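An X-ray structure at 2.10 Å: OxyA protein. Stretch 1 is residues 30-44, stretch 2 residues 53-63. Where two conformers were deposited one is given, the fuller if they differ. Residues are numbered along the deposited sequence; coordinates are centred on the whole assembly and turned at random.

Stretch 1 30-44: QLRSLMAEGPLTTLG
Stretch 2 53-63: TAWLATGYDEI

The helix that enters at Gln30 gives way at Gly38, where phi is positive, to the strand that starts at Leu40, which pairs antiparallel with strand 53-57 at 145°; Gly59 occupies the N-cap position, right before the helix that starts at Tyr60. Leu40 faces Ala57 and Thr42 faces Trp55 as non-hydrogen-bonded pairs. Between them, Thr41 N donates to Leu56 O (3.0 Å) and Leu56 N to Thr41 O (2.8 Å). The chain turns a corner at Leu43 (phi/psi -86/-38), and a bulge shifts the register by one: Leu43 N (2.7 Å) and Gly44 N (3.3 Å) share Ala54 O, while Ala54 N reaches Gly44 O at 2.8 Å. At the other end, Pro39 O accepts from Thr58 N (2.9 Å) and Gly59 N (3.2 Å).

The indole of Trp55 (chi1 m, chi2 93°) fills the slot between Leu40 (t, p) and Thr42 (p): Leu40 CD2 and Thr42 CG2 lie over opposite faces, 4.2 and 4.0 Å from the six-membered ring centroid. On the face of Thr41, Leu56 (t, p) brings CD2 to 4.0 Å from Leu31 CD1 and 4.1 Å from Leu34 CD1. Leu43 (m, t) lays CG 4.2 Å from Leu56 CB and CB 4.2 Å from Ala54 CB. Pro39 fills the hollow at Gly59, where a CB would clash with Pro39 CB. Water 1 donates to Leu34 O (3.1 Å) and hydrogen-bonds Thr41 OG1 (3.2 Å) and Thr58 OG1 (2.7 Å), tying helix and strand to the loop.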

# COMPACT_ATOMS: atom_id res chain seq x y z
N GLN B 30 5.00 -21.15 2.66
CA GLN B 30 5.91 -20.02 2.88
C GLN B 30 5.78 -19.52 4.33
O GLN B 30 6.78 -19.16 4.95
CB GLN B 30 5.60 -18.89 1.90
CG GLN B 30 5.96 -19.16 0.43
CD GLN B 30 5.01 -20.09 -0.33
OE1 GLN B 30 3.89 -20.44 0.11
NE2 GLN B 30 5.46 -20.52 -1.52
N LEU B 31 4.57 -19.51 4.86
CA LEU B 31 4.37 -19.18 6.28
C LEU B 31 4.87 -20.32 7.20
O LEU B 31 5.48 -20.05 8.23
CB LEU B 31 2.90 -18.88 6.58
CG LEU B 31 2.59 -18.44 8.01
CD1 LEU B 31 3.39 -17.22 8.40
CD2 LEU B 31 1.11 -18.18 8.20
N ARG B 32 4.58 -21.56 6.81
CA ARG B 32 5.04 -22.75 7.53
C ARG B 32 6.57 -22.68 7.73
O ARG B 32 7.07 -22.95 8.82
CB ARG B 32 4.65 -24.02 6.75
CG ARG B 32 4.28 -25.24 7.57
CD ARG B 32 3.51 -26.24 6.71
NE ARG B 32 4.28 -26.70 5.56
CZ ARG B 32 3.76 -27.25 4.46
NH1 ARG B 32 2.46 -27.42 4.34
NH2 ARG B 32 4.56 -27.62 3.46
N SER B 33 7.29 -22.30 6.68
CA SER B 33 8.73 -22.19 6.73
C SER B 33 9.21 -21.13 7.72
O SER B 33 10.13 -21.38 8.51
CB SER B 33 9.30 -21.93 5.33
OG SER B 33 10.70 -21.83 5.40
N LEU B 34 8.56 -19.97 7.70
CA LEU B 34 8.91 -18.90 8.63
C LEU B 34 8.59 -19.29 10.07
O LEU B 34 9.39 -19.03 10.97
CB LEU B 34 8.23 -17.57 8.24
CG LEU B 34 8.67 -17.01 6.88
CD1 LEU B 34 7.82 -15.80 6.52
CD2 LEU B 34 10.15 -16.64 6.85
N MET B 35 7.45 -19.93 10.27
CA MET B 35 7.05 -20.47 11.58
C MET B 35 8.13 -21.39 12.20
O MET B 35 8.38 -21.33 13.39
CB MET B 35 5.74 -21.25 11.46
CG MET B 35 4.50 -20.36 11.38
SD MET B 35 3.05 -21.27 10.79
CE MET B 35 2.73 -22.29 12.24
N ALA B 36 8.75 -22.21 11.35
CA ALA B 36 9.77 -23.19 11.77
C ALA B 36 11.12 -22.55 12.05
O ALA B 36 11.99 -23.13 12.69
CB ALA B 36 9.92 -24.24 10.69
N GLU B 37 11.32 -21.35 11.54
CA GLU B 37 12.58 -20.65 11.69
C GLU B 37 12.81 -20.18 13.12
O GLU B 37 13.89 -20.39 13.66
CB GLU B 37 12.63 -19.45 10.73
CG GLU B 37 14.03 -19.00 10.42
CD GLU B 37 14.13 -18.25 9.11
OE1 GLU B 37 14.86 -17.24 9.10
OE2 GLU B 37 13.50 -18.66 8.10
N GLY B 38 11.78 -19.57 13.71
CA GLY B 38 11.83 -19.04 15.08
C GLY B 38 10.56 -18.22 15.31
O GLY B 38 9.71 -18.17 14.44
N PRO B 39 10.43 -17.58 16.48
CA PRO B 39 9.22 -16.84 16.82
C PRO B 39 9.07 -15.46 16.14
O PRO B 39 7.98 -14.89 16.14
CB PRO B 39 9.31 -16.70 18.35
CG PRO B 39 10.78 -16.73 18.64
CD PRO B 39 11.33 -17.71 17.64
N LEU B 40 10.15 -14.96 15.55
CA LEU B 40 10.18 -13.64 14.92
C LEU B 40 11.12 -13.67 13.72
O LEU B 40 12.27 -14.03 13.88
CB LEU B 40 10.71 -12.62 15.95
CG LEU B 40 10.57 -11.15 15.62
CD1 LEU B 40 9.13 -10.68 15.67
CD2 LEU B 40 11.41 -10.28 16.54
N THR B 41 10.64 -13.28 12.54
CA THR B 41 11.47 -13.20 11.32
C THR B 41 11.29 -11.84 10.60
O THR B 41 10.35 -11.11 10.88
CB THR B 41 11.15 -14.34 10.32
OG1 THR B 41 9.74 -14.34 10.01
CG2 THR B 41 11.51 -15.68 10.93
N THR B 42 12.19 -11.51 9.69
CA THR B 42 12.11 -10.25 8.96
C THR B 42 11.31 -10.42 7.68
O THR B 42 11.45 -11.41 6.97
CB THR B 42 13.47 -9.72 8.57
OG1 THR B 42 14.12 -10.70 7.80
CG2 THR B 42 14.33 -9.45 9.77
N LEU B 43 10.45 -9.45 7.41
CA LEU B 43 9.83 -9.30 6.11
C LEU B 43 10.73 -8.52 5.21
O LEU B 43 10.85 -8.82 4.03
CB LEU B 43 8.48 -8.59 6.23
CG LEU B 43 7.41 -9.33 7.01
CD1 LEU B 43 6.21 -8.41 7.25
CD2 LEU B 43 7.02 -10.58 6.23
N GLY B 44 11.39 -7.51 5.76
CA GLY B 44 12.28 -6.69 4.96
C GLY B 44 12.87 -5.53 5.73
O GLY B 44 12.38 -5.19 6.82
N THR B 53 13.19 -2.03 9.87
CA THR B 53 12.88 -3.40 9.57
C THR B 53 11.41 -3.68 9.86
O THR B 53 10.86 -3.24 10.89
CB THR B 53 13.74 -4.35 10.41
OG1 THR B 53 15.11 -4.15 10.06
CG2 THR B 53 13.34 -5.81 10.23
N ALA B 54 10.79 -4.41 8.95
CA ALA B 54 9.46 -4.92 9.16
C ALA B 54 9.57 -6.39 9.53
O ALA B 54 10.18 -7.20 8.81
CB ALA B 54 8.64 -4.74 7.90
N TRP B 55 9.03 -6.71 10.70
CA TRP B 55 9.11 -8.03 11.29
C TRP B 55 7.74 -8.71 11.29
O TRP B 55 6.69 -8.04 11.34
CB TRP B 55 9.52 -7.93 12.76
CG TRP B 55 10.81 -7.27 13.08
CD1 TRP B 55 11.01 -5.95 13.38
CD2 TRP B 55 12.09 -7.91 13.22
NE1 TRP B 55 12.33 -5.72 13.67
CE2 TRP B 55 13.01 -6.91 13.61
CE3 TRP B 55 12.55 -9.23 13.06
CZ2 TRP B 55 14.36 -7.18 13.84
CZ3 TRP B 55 13.94 -9.50 13.32
CH2 TRP B 55 14.80 -8.49 13.69
N LEU B 56 7.77 -10.04 11.27
CA LEU B 56 6.59 -10.87 11.43
C LEU B 56 6.77 -11.69 12.68
O LEU B 56 7.74 -12.43 12.76
CB LEU B 56 6.43 -11.80 10.23
CG LEU B 56 5.24 -12.76 10.23
CD1 LEU B 56 3.95 -11.99 9.97
CD2 LEU B 56 5.43 -13.83 9.16
N ALA B 57 5.85 -11.58 13.63
CA ALA B 57 5.85 -12.40 14.86
C ALA B 57 4.90 -13.56 14.64
O ALA B 57 3.73 -13.34 14.30
CB ALA B 57 5.38 -11.58 16.06
N THR B 58 5.41 -14.78 14.81
CA THR B 58 4.64 -16.01 14.65
C THR B 58 4.51 -16.84 15.94
O THR B 58 3.61 -17.68 16.02
CB THR B 58 5.27 -16.93 13.56
OG1 THR B 58 6.63 -17.24 13.89
CG2 THR B 58 5.25 -16.29 12.19
N GLY B 59 5.43 -16.64 16.91
CA GLY B 59 5.40 -17.35 18.18
C GLY B 59 4.28 -16.86 19.07
O GLY B 59 4.04 -15.64 19.18
N TYR B 60 3.58 -17.81 19.69
CA TYR B 60 2.40 -17.52 20.53
C TYR B 60 2.69 -16.53 21.65
O TYR B 60 2.00 -15.51 21.81
CB TYR B 60 1.86 -18.83 21.15
CG TYR B 60 0.43 -18.77 21.61
CD1 TYR B 60 0.09 -18.35 22.91
CD2 TYR B 60 -0.59 -19.15 20.77
CE1 TYR B 60 -1.25 -18.29 23.32
CE2 TYR B 60 -1.92 -19.11 21.16
CZ TYR B 60 -2.25 -18.69 22.43
OH TYR B 60 -3.59 -18.68 22.76
N ASP B 61 3.73 -16.81 22.43
CA ASP B 61 4.06 -15.96 23.56
C ASP B 61 4.67 -14.64 23.12
O ASP B 61 4.44 -13.63 23.77
CB ASP B 61 5.01 -16.67 24.53
CG ASP B 61 4.36 -17.86 25.21
OD1 ASP B 61 3.14 -17.86 25.45
OD2 ASP B 61 5.09 -18.80 25.51
N GLU B 62 5.42 -14.65 22.03
CA GLU B 62 6.02 -13.44 21.51
C GLU B 62 4.93 -12.50 20.95
O GLU B 62 5.03 -11.28 21.08
CB GLU B 62 7.07 -13.77 20.44
CG GLU B 62 8.34 -14.44 21.00
CD GLU B 62 8.18 -15.92 21.34
OE1 GLU B 62 7.15 -16.55 21.01
OE2 GLU B 62 9.10 -16.46 21.96
N ILE B 63 3.90 -13.06 20.34
CA ILE B 63 2.77 -12.26 19.87
C ILE B 63 2.04 -11.64 21.08
O ILE B 63 1.68 -10.47 21.03
CB ILE B 63 1.80 -13.07 19.00
CG1 ILE B 63 2.43 -13.34 17.63
CG2 ILE B 63 0.46 -12.34 18.84
CD1 ILE B 63 1.71 -14.42 16.83
O HOH W 1 8.54 -16.33 12.14
O HOH W 2 6.95 -19.49 15.14